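PDB 3ZTH: STU0660 from Streptococcus thermophilus, which is a large Csn2 protein of CRISPR-mediated bacterial immunity that probably binds DNA and carries bound magnesium. Local coordinates for residues G113-E116 against K117-Q121; L124-E127 against A128-H132; N134-G138 against Q139-H143; T150-Q153 against L154-N158. All blocks are in the same frame, centred on the assembly; numbering follows the deposited sequence.

How the contacts relate
The four contacts are local ones in the long extension of the chain that meets a second subunit. Contacts 1 and 2 are successive stretches of helix 109-130, contact 2 running to its end and just past it, their centres about 17 Å apart; contact 3 is the beta hairpin that follows, and contact 4 the short helix 151-157 to which the chain returns. Contact 1 is largely surface, while the other three are partly buried. Helical backbone bonds dominate contacts 1, 2 and 4, with a threonine cap added in contact 4, whereas contact 3 relies on cross-strand bonds and a leucine-tyrosine pair. Contact 4 packs on contact 1 through Leu151 and Leu115, and Asn130 of contact 2 meets His143 of contact 3.

Contact 1 of 4, residues G113-E116 against K117-Q121; sequences GHLE and KINEQ
Leu115 and Asn119, one turn apart on helix 109-130, form the closer-packed side of this piece of alpha-helix together with the buried Ile118. Leu115 O accepts from Asn119 N at 2.8 Å, with an N-H...O angle of 156°. Beyond the backbone, the two side chains meet at a slant, methyl CD2 of Leu115 lying 3.7 Å from the amide nitrogen ND2 of Asn119. The Asn119 side chain leans back over the preceding turn because its CG stands anti to the carbonyl carbon and beside its own backbone N (chi1 -76°). The same torsion class in Ile118 lays CG1 3.1 Å from His114 O, the carbonyl that also receives Ile118 N at 3.0 Å. Lys117 N bonds to Gly113 O at 3.2 Å. Opposite in character is the exposed side with Glu116, Lys117 and Glu120. There the bond from Glu120 N to Glu116 O is weak, and the carboxylates keep apart, with Glu116 OE1 and Glu120 OE2 6.4 Å from each other. Lys117, bent at its third torsion, carries its ammonium end away from the preceding turn. His114 ND1 is hydrogen-bonded to Gln121 OE1 of the second subunit, and Gln121 returns the bond to His114 of that subunit. Within the chain, Asn119 OD1 accepts from Leu149 N, tying helix 109-130 to the loop before helix 151-157, while Leu115 packs against Leu151 of that helix.

Contact 2 of 4, residues L124-E127 against A128-H132; sequences LIEE and AMNRH
An extended Glu126, its CG anti to the backbone N (chi1 -179°), meets an Asn130 whose CG folds back beside its own N (chi1 -70°), so that methylene CG of Glu126 comes to 3.2 Å from ND2 of Asn130. The setting is the C-terminal part of the alpha-helix 109-130, and the two residues are one turn apart. Their side chains run at a slant to each other, with carboxylate and amide planes 46° apart. Both polar ends are used elsewhere: Asn130 OD1 accepts from Leu144 N and Glu126 OE2, weakly, from Asn146 N, which links the helix to strand 140-146. Beneath them runs the helical backbone, with Ala128 N bonded to Leu124 O at 2.9 Å and Asn130 N to Glu126 O at 2.8 Å. On the buried side, CG2 of Ile125 lies 4.3 Å from the SE atom of Met129, a selenomethionine. This face turns to the second subunit, where Met129 packs on Ile111 of that chain. On the exposed side Arg131, bent at its third torsion, curls back over the preceding turn. Its NH2 makes a long, weak ion pair with Asp110 of the second subunit, whereas Glu127 OE1 stays 5.5 Å from Arg131 NH1. One face of the Arg131 guanidinium lies against Ala128, with Ala128 CA 3.2 Å above the guanidinium plane, nearer its margin than its centre.

Contact 3 of 4, residues N134-G138 against Q139-H143; sequences NLNCG and QVEYH
Residues 135-138 and 139-142 run antiparallel to each other, their end-to-end directions 166° apart, and are joined by a type II' turn from Cys137 to Val140. Gly138 takes the positive phi of that turn. Cys137 and Val140 form the hydrogen-bonded pair: Cys137 N reaches Val140 O at 2.9 Å, while the return bond from Val140 N to Cys137 O is weak. A water helps close the turn, donating to Cys137 O and accepting from Gln139 N. Farther from the turn, Tyr142 N gives a nearly straight bond to Leu135 O at 2.7 Å. Asn136 and Glu141 are the intervening non-hydrogen-bonded pair, where Glu141 CA approaches Leu135 O at 3.3 Å in a CA-H...O contact. This two-residue-loop beta hairpin lies at the far end of the extension, and residues 140-143 pair antiparallel with a strand of the second subunit, carrying the sheet across the interface. Leu135 and Tyr142 point the same way side by side. With Tyr142 CG anti to the backbone N (chi1 -177°), Leu135 CD1 lies near the ring plane at its edge, 3.4 Å from Tyr142 CD2. Tyr142 OH is hydrogen-bonded to Met90 O of the second subunit, and the ring stacks with Phe163 there. Amide and carboxylate planes of Asn136 and Glu141 are 50° apart; their acceptors Asn136 OD1 and Glu141 OE2 approach to 2.9 Å, not a hydrogen bond. Asn136 ND2 bonds weakly to Asn134 O at 2.8 Å.

Contact 4 of 4, residues T150-Q153 against L154-N158; sequences TLDQ and LLTKN
Helix 151-157 opens with a threonine N-cap: the hydroxyl OG1 of Thr150 accepts from Gln153 N at 3.1 Å, held over the first turn by a chi1 of 61°. From there the helical bonds begin, Leu154 N to Thr150 O at 3.0 Å and Leu155 N to Leu151 O at 2.7 Å, the latter almost straight at 175°. Asp152 O, in the first turn, is gripped twice by Thr156. Thr156 N donates to it at 3.0 Å, and Thr156 OG1 donates to the same oxygen at a very short 2.5 Å, a length that is doubtful in detail. The hydroxyl can fold back in this way because it sits beside its own backbone N, anti to the carbonyl carbon (chi1 -51°). The carboxylate of Asp152 stays clear of that hydroxyl, with OD1 3.9 Å from Thr156 OG1; it makes a salt bridge with Arg103 and accepts a hydrogen bond from Tyr92 OH. On the apolar side, CD2 of Leu151 lies 4.3 Å from CD1 of Leu154. Near the C-terminal end, Lys157 N bonds only weakly to Gln153 O. The extended Gln153 side chain is hydrogen-bonded through OE1 to Asn158 ND2 of the second subunit, and Asn158 repays this to Gln153 of that subunit. Leu154 and Leu155 pack on Ile125 and Met129 of the same partner, while within the chain Leu151 and Leu155 both rest on Val106 of helix 97-106.

Contact 1 of 4, residues G113-E116 against K117-Q121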
# COMPACT_ATOMS: atom_id res chain seq x y z
N GLY A 113 20.08 -23.77 -18.93
CA GLY A 113 20.37 -23.40 -20.30
C GLY A 113 19.22 -22.67 -20.96
O GLY A 113 19.44 -21.73 -21.74
N HIS A 114 18.00 -23.09 -20.67
CA HIS A 114 16.82 -22.46 -21.24
C HIS A 114 16.65 -21.05 -20.68
O HIS A 114 16.02 -20.19 -21.31
CB HIS A 114 15.58 -23.31 -20.95
CG HIS A 114 15.58 -24.63 -21.64
ND1 HIS A 114 15.52 -24.76 -23.02
CD2 HIS A 114 15.64 -25.90 -21.16
CE1 HIS A 114 15.54 -26.04 -23.34
NE2 HIS A 114 15.61 -26.75 -22.23
N LEU A 115 17.20 -20.81 -19.49
CA LEU A 115 17.12 -19.49 -18.87
C LEU A 115 17.98 -18.54 -19.70
O LEU A 115 17.58 -17.41 -19.99
CB LEU A 115 17.66 -19.54 -17.44
CG LEU A 115 16.88 -18.81 -16.34
CD1 LEU A 115 17.85 -18.43 -15.22
CD2 LEU A 115 16.21 -17.57 -16.89
N GLU A 116 19.16 -19.02 -20.07
CA GLU A 116 20.09 -18.23 -20.86
C GLU A 116 19.47 -17.87 -22.20
O GLU A 116 19.58 -16.73 -22.65
CB GLU A 116 21.38 -19.00 -21.07
CG GLU A 116 22.15 -19.22 -19.78
CD GLU A 116 23.42 -20.03 -19.98
OE1 GLU A 116 24.27 -19.62 -20.80
OE2 GLU A 116 23.56 -21.07 -19.31
N LYS A 117 18.82 -18.83 -22.84
CA LYS A 117 18.19 -18.56 -24.12
C LYS A 117 17.07 -17.54 -23.95
O LYS A 117 16.84 -16.71 -24.82
CB LYS A 117 17.64 -19.84 -24.75
CG LYS A 117 18.72 -20.82 -25.18
CD LYS A 117 18.12 -22.04 -25.88
CE LYS A 117 17.36 -21.65 -27.14
NZ LYS A 117 16.77 -22.83 -27.85
N ILE A 118 16.37 -17.62 -22.81
CA ILE A 118 15.28 -16.69 -22.54
C ILE A 118 15.80 -15.28 -22.32
O ILE A 118 15.21 -14.31 -22.80
CB ILE A 118 14.46 -17.11 -21.29
CG1 ILE A 118 13.60 -18.33 -21.61
CG2 ILE A 118 13.56 -15.96 -20.84
CD1 ILE A 118 12.75 -18.81 -20.45
N ASN A 119 16.91 -15.16 -21.59
CA ASN A 119 17.49 -13.85 -21.34
C ASN A 119 18.09 -13.27 -22.62
O ASN A 119 18.36 -12.07 -22.70
CB ASN A 119 18.54 -13.93 -20.24
CG ASN A 119 17.93 -14.04 -18.86
OD1 ASN A 119 16.97 -13.34 -18.55
ND2 ASN A 119 18.49 -14.90 -18.03
N GLU A 120 18.32 -14.12 -23.61
CA GLU A 120 18.87 -13.65 -24.87
C GLU A 120 17.75 -13.02 -25.67
O GLU A 120 17.95 -12.02 -26.36
CB GLU A 120 19.50 -14.81 -25.65
CG GLU A 120 20.73 -15.39 -24.98
CD GLU A 120 21.49 -16.36 -25.87
OE1 GLU A 120 20.85 -17.26 -26.46
OE2 GLU A 120 22.73 -16.23 -25.96
N GLN A 121 16.56 -13.59 -25.57
CA GLN A 121 15.41 -13.03 -26.27
C GLN A 121 15.01 -11.72 -25.60
O GLN A 121 14.40 -10.84 -26.22
CB GLN A 121 14.25 -14.01 -26.26
CG GLN A 121 14.48 -15.19 -27.15
CD GLN A 121 14.77 -14.76 -28.57
OE1 GLN A 121 13.94 -14.11 -29.21
NE2 GLN A 121 15.94 -15.13 -29.07

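Contact 2 of 4, residues L124-E127 against A128-H132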
# COMPACT_ATOMS: atom_id res chain seq x y z
N LEU A 124 17.26 -9.03 -26.67
CA LEU A 124 16.89 -8.67 -28.03
C LEU A 124 15.70 -7.73 -27.98
O LEU A 124 15.67 -6.72 -28.70
CB LEU A 124 16.53 -9.91 -28.85
CG LEU A 124 17.62 -10.94 -29.16
CD1 LEU A 124 17.08 -11.92 -30.20
CD2 LEU A 124 18.89 -10.26 -29.67
N ILE A 125 14.72 -8.04 -27.15
CA ILE A 125 13.54 -7.19 -27.03
C ILE A 125 13.96 -5.80 -26.56
O ILE A 125 13.36 -4.80 -26.96
CB ILE A 125 12.50 -7.80 -26.06
CG1 ILE A 125 11.95 -9.11 -26.65
CG2 ILE A 125 11.34 -6.83 -25.85
CD1 ILE A 125 10.90 -9.78 -25.79
N GLU A 126 15.00 -5.74 -25.73
CA GLU A 126 15.50 -4.47 -25.23
C GLU A 126 16.09 -3.65 -26.38
O GLU A 126 15.66 -2.53 -26.65
CB GLU A 126 16.59 -4.69 -24.18
CG GLU A 126 17.15 -3.39 -23.60
CD GLU A 126 18.34 -3.61 -22.69
OE1 GLU A 126 19.41 -4.02 -23.19
OE2 GLU A 126 18.22 -3.36 -21.47
N GLU A 127 17.08 -4.22 -27.06
CA GLU A 127 17.72 -3.55 -28.18
C GLU A 127 16.74 -3.08 -29.24
O GLU A 127 16.73 -1.91 -29.62
CB GLU A 127 18.77 -4.46 -28.80
CG GLU A 127 19.93 -4.78 -27.88
CD GLU A 127 21.03 -5.55 -28.59
OE1 GLU A 127 20.75 -6.67 -29.07
OE2 GLU A 127 22.16 -5.02 -28.66
N ALA A 128 15.93 -4.00 -29.75
CA ALA A 128 14.95 -3.65 -30.77
C ALA A 128 14.03 -2.54 -30.27
O ALA A 128 13.43 -1.80 -31.05
CB ALA A 128 14.13 -4.87 -31.13
N MSE A 129 13.94 -2.43 -28.96
CA MSE A 129 13.10 -1.44 -28.32
C MSE A 129 13.82 -0.10 -28.21
O MSE A 129 13.21 0.96 -28.37
CB MSE A 129 12.70 -1.96 -26.95
CG MSE A 129 11.51 -1.29 -26.35
SE MSE A 129 10.53 -2.59 -25.33
CE MSE A 129 9.00 -2.78 -26.51
N ASN A 130 15.12 -0.15 -27.92
CA ASN A 130 15.90 1.06 -27.81
C ASN A 130 16.11 1.69 -29.18
O ASN A 130 16.33 2.90 -29.28
CB ASN A 130 17.24 0.78 -27.16
CG ASN A 130 17.11 0.42 -25.71
OD1 ASN A 130 16.48 1.14 -24.94
ND2 ASN A 130 17.71 -0.70 -25.31
N ARG A 131 16.04 0.87 -30.23
CA ARG A 131 16.21 1.37 -31.58
C ARG A 131 15.06 2.27 -31.98
O ARG A 131 15.20 3.13 -32.84
CB ARG A 131 16.32 0.22 -32.60
CG ARG A 131 17.70 -0.43 -32.67
CD ARG A 131 17.87 -1.18 -33.98
NE ARG A 131 16.88 -2.24 -34.16
CZ ARG A 131 16.95 -3.44 -33.59
NH1 ARG A 131 17.97 -3.76 -32.80
NH2 ARG A 131 15.98 -4.32 -33.81
N HIS A 132 13.90 2.08 -31.35
CA HIS A 132 12.76 2.92 -31.68
C HIS A 132 12.61 4.11 -30.73
O HIS A 132 11.94 5.09 -31.06
CB HIS A 132 11.48 2.08 -31.71
CG HIS A 132 11.19 1.48 -33.06
ND1 HIS A 132 11.99 0.52 -33.63
CD2 HIS A 132 10.22 1.75 -33.96
CE1 HIS A 132 11.53 0.21 -34.83
NE2 HIS A 132 10.45 0.94 -35.05

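Contact 3 of 4, residues N134-G138 against Q139-H143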
# COMPACT_ATOMS: atom_id res chain seq x y z
N ASN A 134 15.05 6.25 -29.61
CA ASN A 134 16.40 6.80 -29.75
C ASN A 134 16.68 8.04 -28.93
O ASN A 134 17.39 8.93 -29.41
CB ASN A 134 16.67 7.15 -31.21
CG ASN A 134 16.17 6.09 -32.16
OD1 ASN A 134 16.56 4.92 -32.05
ND2 ASN A 134 15.31 6.48 -33.10
N LEU A 135 16.17 8.13 -27.70
CA LEU A 135 16.45 9.32 -26.92
C LEU A 135 17.93 9.47 -26.62
O LEU A 135 18.45 8.91 -25.65
CB LEU A 135 15.61 9.35 -25.64
CG LEU A 135 14.11 9.54 -25.91
CD1 LEU A 135 13.44 10.02 -24.64
CD2 LEU A 135 13.89 10.55 -27.02
N ASN A 136 18.60 10.24 -27.47
CA ASN A 136 20.03 10.50 -27.37
C ASN A 136 20.27 11.98 -27.64
O ASN A 136 19.84 12.50 -28.67
CB ASN A 136 20.79 9.68 -28.42
CG ASN A 136 20.70 8.18 -28.17
OD1 ASN A 136 21.44 7.63 -27.36
ND2 ASN A 136 19.78 7.52 -28.87
N CYS A 137 20.95 12.65 -26.72
CA CYS A 137 21.28 14.07 -26.86
C CYS A 137 22.66 14.32 -26.29
O CYS A 137 22.82 14.45 -25.07
CB CYS A 137 20.25 14.94 -26.14
SG CYS A 137 18.61 14.94 -26.93
N GLY A 138 23.66 14.38 -27.16
CA GLY A 138 25.01 14.60 -26.70
C GLY A 138 25.55 13.32 -26.09
O GLY A 138 25.39 12.24 -26.66
N GLN A 139 26.20 13.43 -24.94
CA GLN A 139 26.75 12.26 -24.26
C GLN A 139 25.64 11.48 -23.56
O GLN A 139 25.82 10.32 -23.18
CB GLN A 139 27.76 12.67 -23.20
CG GLN A 139 29.19 12.83 -23.67
CD GLN A 139 30.15 12.98 -22.49
OE1 GLN A 139 30.02 13.92 -21.69
NE2 GLN A 139 31.10 12.06 -22.37
N VAL A 140 24.49 12.13 -23.40
CA VAL A 140 23.37 11.53 -22.71
C VAL A 140 22.47 10.66 -23.56
O VAL A 140 22.26 10.92 -24.75
CB VAL A 140 22.49 12.61 -22.05
CG1 VAL A 140 21.49 11.96 -21.11
CG2 VAL A 140 23.36 13.59 -21.30
N GLU A 141 21.93 9.62 -22.94
CA GLU A 141 21.01 8.70 -23.59
C GLU A 141 19.96 8.24 -22.58
O GLU A 141 20.27 7.99 -21.41
CB GLU A 141 21.75 7.47 -24.15
CG GLU A 141 20.80 6.39 -24.68
CD GLU A 141 21.52 5.21 -25.34
OE1 GLU A 141 22.45 4.64 -24.72
OE2 GLU A 141 21.15 4.85 -26.48
N TYR A 142 18.72 8.14 -23.04
CA TYR A 142 17.62 7.68 -22.21
C TYR A 142 17.16 6.36 -22.81
O TYR A 142 16.73 6.32 -23.96
CB TYR A 142 16.47 8.68 -22.22
CG TYR A 142 15.31 8.30 -21.33
CD1 TYR A 142 15.49 8.10 -19.96
CD2 TYR A 142 14.01 8.22 -21.84
CE1 TYR A 142 14.40 7.83 -19.11
CE2 TYR A 142 12.92 7.96 -21.00
CZ TYR A 142 13.12 7.77 -19.64
OH TYR A 142 12.03 7.55 -18.83
N HIS A 143 17.26 5.29 -22.04
CA HIS A 143 16.89 3.98 -22.53
C HIS A 143 16.44 3.03 -21.43
O HIS A 143 16.65 3.27 -20.24
CB HIS A 143 18.09 3.36 -23.23
CG HIS A 143 19.30 3.29 -22.37
ND1 HIS A 143 19.27 2.74 -21.11
CD2 HIS A 143 20.56 3.76 -22.55
CE1 HIS A 143 20.46 2.88 -20.54
NE2 HIS A 143 21.26 3.49 -21.40
O HOH W 1 25.45 16.23 -24.21

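Contact 4 of 4, residues T150-Q153 against L154-N158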
# COMPACT_ATOMS: atom_id res chain seq x y z
N THR A 150 15.04 -14.67 -13.56
CA THR A 150 15.56 -15.69 -12.67
C THR A 150 14.51 -16.80 -12.62
O THR A 150 13.33 -16.55 -12.86
CB THR A 150 15.79 -15.17 -11.25
OG1 THR A 150 14.55 -14.72 -10.70
CG2 THR A 150 16.79 -14.02 -11.25
N LEU A 151 14.94 -18.02 -12.31
CA LEU A 151 14.01 -19.13 -12.22
C LEU A 151 13.06 -18.88 -11.06
O LEU A 151 11.86 -19.10 -11.17
CB LEU A 151 14.78 -20.44 -12.07
CG LEU A 151 15.60 -20.70 -13.34
CD1 LEU A 151 16.63 -21.80 -13.12
CD2 LEU A 151 14.64 -21.05 -14.48
N ASP A 152 13.61 -18.40 -9.94
CA ASP A 152 12.77 -18.11 -8.79
C ASP A 152 11.62 -17.22 -9.24
O ASP A 152 10.48 -17.39 -8.83
CB ASP A 152 13.56 -17.38 -7.71
CG ASP A 152 12.67 -16.83 -6.61
OD1 ASP A 152 12.12 -17.63 -5.82
OD2 ASP A 152 12.48 -15.60 -6.55
N GLN A 153 11.94 -16.26 -10.10
CA GLN A 153 10.95 -15.34 -10.63
C GLN A 153 9.93 -16.06 -11.50
O GLN A 153 8.73 -15.83 -11.39
CB GLN A 153 11.63 -14.24 -11.42
CG GLN A 153 10.68 -13.25 -12.05
CD GLN A 153 11.41 -12.11 -12.73
OE1 GLN A 153 10.79 -11.28 -13.39
NE2 GLN A 153 12.73 -12.06 -12.56
N LEU A 154 10.42 -16.92 -12.38
CA LEU A 154 9.55 -17.69 -13.26
C LEU A 154 8.61 -18.59 -12.46
O LEU A 154 7.40 -18.66 -12.73
CB LEU A 154 10.37 -18.57 -14.21
CG LEU A 154 10.71 -18.01 -15.59
CD1 LEU A 154 11.30 -19.12 -16.44
CD2 LEU A 154 9.45 -17.46 -16.26
N LEU A 155 9.16 -19.30 -11.48
CA LEU A 155 8.37 -20.19 -10.65
C LEU A 155 7.31 -19.41 -9.88
O LEU A 155 6.22 -19.92 -9.61
CB LEU A 155 9.27 -20.94 -9.67
CG LEU A 155 10.18 -22.01 -10.29
CD1 LEU A 155 11.06 -22.63 -9.24
CD2 LEU A 155 9.31 -23.07 -10.94
N THR A 156 7.64 -18.17 -9.53
CA THR A 156 6.74 -17.33 -8.76
C THR A 156 5.62 -16.68 -9.57
O THR A 156 4.57 -16.36 -9.02
CB THR A 156 7.51 -16.20 -8.05
OG1 THR A 156 8.62 -16.75 -7.33
CG2 THR A 156 6.60 -15.47 -7.07
N LYS A 157 5.82 -16.50 -10.87
CA LYS A 157 4.81 -15.83 -11.69
C LYS A 157 4.22 -16.58 -12.88
O LYS A 157 3.09 -16.29 -13.28
CB LYS A 157 5.39 -14.51 -12.21
CG LYS A 157 5.88 -13.55 -11.13
CD LYS A 157 4.72 -12.84 -10.46
CE LYS A 157 5.22 -11.75 -9.53
NZ LYS A 157 4.09 -10.90 -9.05
N ASN A 158 4.96 -17.52 -13.45
CA ASN A 158 4.48 -18.23 -14.63
C ASN A 158 4.22 -19.72 -14.47
O ASN A 158 3.90 -20.40 -15.45
CB ASN A 158 5.46 -17.98 -15.77
CG ASN A 158 5.66 -16.51 -16.04
OD1 ASN A 158 4.78 -15.85 -16.61
ND2 ASN A 158 6.80 -15.98 -15.63